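Local atomic coordinates of endo-beta-1,2-glucanase (Talaromyces funiculosus, PDB entry 6IMV), a protein that hydrolyses beta-1,2-glucans at internal linkages as an endo-acting member of a new glycoside hydrolase family, and binds sophorose. Residues Asp247-Glu252 with Lys297-Ser302; Phe301-Thr306 with Arg329-Asn334. One frame throughout, in Å; residues are numbered along the deposited sequence.

In the fold
Interactions 1 and 2 follow one another along the chain: the loop after strand 290-296 supplies 297-302 to the first and 301-306 to the second, sharing F301 and S302. Their centres lie about 11 Å apart, on the same side of the chain's centre. Interaction 1 joins this loop back to 247-252, just ahead of helix 252-261; interaction 2 joins it forward to helix 318-337. The carboxylate of E305, from interaction 2, probably accepts bonds from the backbone N atoms of Y299 and W300, from interaction 1. Both contacts also reach the same glucose unit, so the loop links the glucose contact to helix 318-337.

Interaction 1: residues Asp247-Glu252 with Lys297-Ser302; sequences DPYEGE and KGYWFS. With GLC (alpha-D-glucopyranose), chain D; NAG (2-acetamido-2-deoxy-beta-D-glucopyranose), chain H.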
# COMPACT_ATOMS: atom_id res chain seq x y z
N ASP A 247 -9.14 3.94 13.84
CA ASP A 247 -9.86 4.52 12.71
C ASP A 247 -10.04 3.48 11.59
O ASP A 247 -9.48 2.39 11.65
CB ASP A 247 -9.16 5.80 12.27
CG ASP A 247 -7.76 5.59 11.71
OD1 ASP A 247 -7.56 4.59 10.99
OD2 ASP A 247 -6.91 6.44 11.97
N PRO A 248 -10.84 3.79 10.55
CA PRO A 248 -11.09 2.83 9.47
C PRO A 248 -10.03 2.74 8.36
O PRO A 248 -10.27 2.09 7.32
CB PRO A 248 -12.42 3.28 8.85
CG PRO A 248 -12.74 4.64 9.46
CD PRO A 248 -11.59 5.03 10.37
N TYR A 249 -8.86 3.34 8.57
CA TYR A 249 -7.81 3.39 7.54
C TYR A 249 -6.91 2.15 7.73
O TYR A 249 -7.40 1.12 8.17
CB TYR A 249 -7.18 4.79 7.52
CG TYR A 249 -8.22 5.86 7.71
CD1 TYR A 249 -9.33 5.95 6.87
CD2 TYR A 249 -8.17 6.74 8.78
CE1 TYR A 249 -10.33 6.90 7.08
CE2 TYR A 249 -9.16 7.67 9.01
CZ TYR A 249 -10.24 7.76 8.16
OH TYR A 249 -11.21 8.70 8.39
N GLU A 250 -5.63 2.23 7.37
CA GLU A 250 -4.81 1.02 7.13
C GLU A 250 -4.59 0.25 8.43
O GLU A 250 -4.40 -0.97 8.40
CB GLU A 250 -3.45 1.35 6.52
CG GLU A 250 -3.48 2.41 5.44
CD GLU A 250 -3.11 3.78 5.98
OE1 GLU A 250 -4.03 4.48 6.47
OE2 GLU A 250 -1.89 4.09 5.98
N GLY A 251 -4.64 0.95 9.56
CA GLY A 251 -4.45 0.37 10.87
C GLY A 251 -5.51 -0.66 11.22
O GLY A 251 -5.31 -1.49 12.12
N GLU A 252 -6.64 -0.65 10.51
CA GLU A 252 -7.73 -1.59 10.79
C GLU A 252 -7.27 -3.04 10.54
O GLU A 252 -7.79 -3.97 11.18
CB GLU A 252 -8.97 -1.26 9.97
CG GLU A 252 -10.20 -1.99 10.45
CD GLU A 252 -11.47 -1.42 9.86
OE1 GLU A 252 -11.89 -1.89 8.78
OE2 GLU A 252 -12.01 -0.46 10.46
N LYS A 297 -15.73 9.35 5.73
CA LYS A 297 -14.86 10.46 6.03
C LYS A 297 -13.42 9.94 6.17
O LYS A 297 -13.18 8.93 6.82
CB LYS A 297 -15.32 11.17 7.29
CG LYS A 297 -14.66 12.52 7.55
CD LYS A 297 -15.18 13.18 8.80
CE LYS A 297 -14.57 14.54 9.02
NZ LYS A 297 -15.14 15.18 10.22
N GLY A 298 -12.48 10.61 5.49
CA GLY A 298 -11.08 10.23 5.47
C GLY A 298 -10.28 10.91 6.56
O GLY A 298 -10.78 11.76 7.30
N TYR A 299 -9.01 10.53 6.68
CA TYR A 299 -8.09 11.26 7.53
C TYR A 299 -7.70 12.54 6.78
O TYR A 299 -8.05 13.66 7.22
CB TYR A 299 -6.92 10.38 7.98
CG TYR A 299 -6.15 10.97 9.13
CD1 TYR A 299 -6.73 11.10 10.38
CD2 TYR A 299 -4.86 11.43 8.96
CE1 TYR A 299 -6.04 11.66 11.45
CE2 TYR A 299 -4.14 11.98 10.02
CZ TYR A 299 -4.74 12.10 11.26
OH TYR A 299 -4.04 12.65 12.29
N TRP A 300 -7.04 12.37 5.63
CA TRP A 300 -6.89 13.42 4.61
C TRP A 300 -7.78 13.13 3.40
O TRP A 300 -7.96 14.01 2.57
CB TRP A 300 -5.43 13.55 4.16
CG TRP A 300 -4.48 13.86 5.26
CD1 TRP A 300 -4.36 15.04 5.93
CD2 TRP A 300 -3.51 12.96 5.83
NE1 TRP A 300 -3.40 14.93 6.89
CE2 TRP A 300 -2.84 13.68 6.84
CE3 TRP A 300 -3.15 11.63 5.59
CZ2 TRP A 300 -1.82 13.12 7.61
CZ3 TRP A 300 -2.15 11.07 6.35
CH2 TRP A 300 -1.50 11.80 7.35
N PHE A 301 -8.29 11.90 3.30
CA PHE A 301 -8.85 11.31 2.07
C PHE A 301 -7.74 11.17 1.01
O PHE A 301 -8.01 11.27 -0.19
CB PHE A 301 -10.06 12.10 1.55
CG PHE A 301 -11.13 11.23 0.94
CD1 PHE A 301 -12.11 10.66 1.74
CD2 PHE A 301 -11.13 10.94 -0.42
CE1 PHE A 301 -13.09 9.84 1.19
CE2 PHE A 301 -12.11 10.13 -0.97
CZ PHE A 301 -13.09 9.58 -0.16
N SER A 302 -6.51 10.95 1.47
CA SER A 302 -5.44 10.39 0.67
C SER A 302 -5.84 8.97 0.24
O SER A 302 -6.38 8.21 1.07
CB SER A 302 -4.14 10.37 1.44
OG SER A 302 -3.18 9.54 0.82
C1 GLC D . -0.88 7.99 10.47
C2 GLC D . -0.44 6.87 9.57
C3 GLC D . -1.17 6.92 8.24
C4 GLC D . -2.67 6.83 8.49
C5 GLC D . -3.09 7.97 9.42
C6 GLC D . -4.55 7.85 9.82
O1 GLC D . -0.42 9.21 9.85
O2 GLC D . 0.97 7.03 9.32
O3 GLC D . -0.78 5.85 7.38
O4 GLC D . -3.37 6.86 7.23
O5 GLC D . -2.30 7.95 10.62
O6 GLC D . -4.79 6.63 10.54
C1 NAG H . -11.24 14.21 13.82
C2 NAG H . -12.44 15.08 14.20
C3 NAG H . -12.49 15.16 15.72
C4 NAG H . -12.67 13.75 16.28
C5 NAG H . -11.40 12.96 15.93
C6 NAG H . -11.42 11.52 16.45
C7 NAG H . -13.03 16.85 12.60
C8 NAG H . -12.73 18.23 12.14
N2 NAG H . -12.33 16.41 13.64
O3 NAG H . -13.59 15.98 16.09
O4 NAG H . -12.98 13.79 17.68
O5 NAG H . -11.29 12.94 14.50
O6 NAG H . -12.67 10.90 16.12
O7 NAG H . -13.84 16.16 12.02
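Two loops beside a bound glucose unit, consistent with part of the sophorose of this complex, meet where Y249 of 247-252 reaches the backbone of 297-302. The Y249 hydroxyl donates to K297 O across a short 2.5 Å, approaching at a C=O...donor angle of 124° and tilted from the carbonyl plane. With its CG anti to the carbonyl carbon (chi1 -40°), Y249 directs its ring toward the other loop. The side chains of Y249 and Y299 cross at about a right angle, and Y249 CE2 rests 3.7 Å from Y299 CB, an apolar touch at the root of the second tyrosine rather than a ring stack. Y299 then turns its face to the sugar, with GLC C6 3.6 Å from Y299 CG and offset toward the rim. From the other loop, carboxylates grip the hydroxyls: GLC O6 donates to D247 OD2 (2.6 Å), while E250, its chain bent at chi2 (98°), takes GLC O4 on OE1 (2.6 Å) and GLC O3 on OE2 (2.5 Å). D247 is itself steadied by an Asx turn, Y249 N donating to D247 OD1 at 3.0 Å, and a type I beta turn follows from Y249 to E252. P248 CD lies over the centre of one face of the Y249 ring. Around the contact, Q296 of strand 290-296 packs on P248 and Y249, helix 163-182 touches E250 through L164 and E168, and E252, at the start of helix 252-261, forms salt bridges with K276 and K308.

Interaction 2: residues Phe301-Thr306 with Arg329-Asn334; sequences FSSHET and RARTCN. With GLC (alpha-D-glucopyranose), chain D.
R331 leaves its helix with CG anti to the backbone N (chi1 -157°) and bends at chi3 (-50°), which carries its guanidinium between F301 of the preceding loop and S303, which opens the 3-10 segment 303-306. F301 CE2 lies over one face of that group and S303 OG over the other, with S303 OG 3.4 Å from R331 CD. The F301 ring and guanidinium planes are 23° apart, and F301 comes closest to the guanidinium with CD2, 3.5 Å from R331 NH1. Two waters supply polar links: water 1 donates to F301 O (2.7 Å) and accepts from R331 NH1 (2.9 Å) at the guanidinium edge, while water 2 joins S302 O and T306 OG1 to R331 NH2, from which it accepts at 3.2 Å. R331 NH2 also forms a salt bridge with E328 on its own helix, and S303 OG is hydrogen-bonded to S385 O. Facing the sugar, H304 NE2 donates to GLC O4 at 3.0 Å, its imidazole set by a 2.5 Å bond between S302 OG and H304 ND1. P388 of helix 387-392 packs on S303, T306 and R331, F301 also meets A327 of helix 318-337 and V295 of strand 290-296, and the C333-C487 disulfide ties the same helix to the C-terminal region.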
# COMPACT_ATOMS: atom_id res chain seq x y z
N PHE A 301 -8.29 11.90 3.30
CA PHE A 301 -8.85 11.31 2.07
C PHE A 301 -7.74 11.17 1.01
O PHE A 301 -8.01 11.27 -0.19
CB PHE A 301 -10.06 12.10 1.55
CG PHE A 301 -11.13 11.23 0.94
CD1 PHE A 301 -12.11 10.66 1.74
CD2 PHE A 301 -11.13 10.94 -0.42
CE1 PHE A 301 -13.09 9.84 1.19
CE2 PHE A 301 -12.11 10.13 -0.97
CZ PHE A 301 -13.09 9.58 -0.16
N SER A 302 -6.51 10.95 1.47
CA SER A 302 -5.44 10.39 0.67
C SER A 302 -5.84 8.97 0.24
O SER A 302 -6.38 8.21 1.07
CB SER A 302 -4.14 10.37 1.44
OG SER A 302 -3.18 9.54 0.82
N SER A 303 -5.52 8.62 -1.01
CA SER A 303 -5.84 7.30 -1.55
C SER A 303 -5.26 6.19 -0.67
O SER A 303 -5.87 5.13 -0.54
CB SER A 303 -5.35 7.17 -2.98
OG SER A 303 -6.00 8.11 -3.82
N HIS A 304 -4.09 6.43 -0.06
CA HIS A 304 -3.37 5.38 0.70
C HIS A 304 -4.23 4.85 1.85
O HIS A 304 -4.06 3.71 2.26
CB HIS A 304 -1.99 5.85 1.19
CG HIS A 304 -2.03 6.58 2.49
ND1 HIS A 304 -2.40 7.90 2.59
CD2 HIS A 304 -1.76 6.17 3.74
CE1 HIS A 304 -2.37 8.28 3.86
NE2 HIS A 304 -1.97 7.23 4.58
N GLU A 305 -5.16 5.68 2.36
CA GLU A 305 -6.00 5.34 3.52
C GLU A 305 -6.91 4.13 3.23
O GLU A 305 -7.44 3.54 4.16
CB GLU A 305 -6.84 6.55 3.95
CG GLU A 305 -6.01 7.72 4.44
CD GLU A 305 -6.74 9.06 4.46
OE1 GLU A 305 -7.99 9.07 4.45
OE2 GLU A 305 -6.05 10.10 4.44
N THR A 306 -7.06 3.77 1.94
CA THR A 306 -7.96 2.72 1.47
C THR A 306 -7.24 1.36 1.34
O THR A 306 -7.85 0.37 0.97
CB THR A 306 -8.60 3.18 0.15
OG1 THR A 306 -9.38 4.35 0.44
CG2 THR A 306 -9.48 2.15 -0.51
N ARG A 329 -16.14 7.99 -7.06
CA ARG A 329 -16.96 9.02 -7.70
C ARG A 329 -16.47 10.39 -7.23
O ARG A 329 -16.26 11.29 -8.03
CB ARG A 329 -18.44 8.86 -7.33
CG ARG A 329 -19.07 7.54 -7.74
CD ARG A 329 -20.50 7.45 -7.25
NE ARG A 329 -20.91 6.08 -7.04
CZ ARG A 329 -21.28 5.25 -8.00
NH1 ARG A 329 -21.25 5.66 -9.26
NH2 ARG A 329 -21.67 4.03 -7.70
N ALA A 330 -16.30 10.52 -5.91
CA ALA A 330 -15.85 11.75 -5.29
C ALA A 330 -14.41 12.07 -5.71
O ALA A 330 -14.09 13.22 -6.04
CB ALA A 330 -15.98 11.64 -3.79
N ARG A 331 -13.53 11.06 -5.72
CA ARG A 331 -12.09 11.30 -5.92
C ARG A 331 -11.85 11.78 -7.35
O ARG A 331 -11.13 12.77 -7.57
CB ARG A 331 -11.26 10.05 -5.60
CG ARG A 331 -9.80 10.32 -5.25
CD ARG A 331 -8.94 9.06 -5.19
NE ARG A 331 -9.49 8.00 -4.36
CZ ARG A 331 -9.52 8.00 -3.03
NH1 ARG A 331 -8.94 8.97 -2.34
NH2 ARG A 331 -10.17 7.04 -2.39
N THR A 332 -12.42 11.06 -8.33
CA THR A 332 -12.24 11.42 -9.75
C THR A 332 -12.91 12.77 -10.04
O THR A 332 -12.30 13.65 -10.62
CB THR A 332 -12.74 10.30 -10.69
OG1 THR A 332 -14.12 10.02 -10.48
CG2 THR A 332 -11.95 9.02 -10.52
N CYS A 333 -14.17 12.93 -9.63
CA CYS A 333 -14.95 14.12 -10.01
C CYS A 333 -14.47 15.35 -9.23
O CYS A 333 -14.56 16.46 -9.76
CB CYS A 333 -16.45 13.87 -9.84
SG CYS A 333 -17.04 12.56 -10.95
N ASN A 334 -13.93 15.16 -8.02
CA ASN A 334 -13.33 16.26 -7.25
C ASN A 334 -12.22 16.91 -8.07
O ASN A 334 -12.09 18.14 -8.08
CB ASN A 334 -12.77 15.82 -5.89
CG ASN A 334 -11.94 16.89 -5.20
OD1 ASN A 334 -10.72 16.78 -5.11
ND2 ASN A 334 -12.59 17.93 -4.70
C1 GLC D . -0.88 7.99 10.47
C2 GLC D . -0.44 6.87 9.57
C3 GLC D . -1.17 6.92 8.24
C4 GLC D . -2.67 6.83 8.49
C5 GLC D . -3.09 7.97 9.42
C6 GLC D . -4.55 7.85 9.82
O1 GLC D . -0.42 9.21 9.85
O2 GLC D . 0.97 7.03 9.32
O3 GLC D . -0.78 5.85 7.38
O4 GLC D . -3.37 6.86 7.23
O5 GLC D . -2.30 7.95 10.62
O6 GLC D . -4.79 6.63 10.54
O HOH W 1 -7.42 11.33 -2.86
O HOH W 2 -8.84 7.15 0.52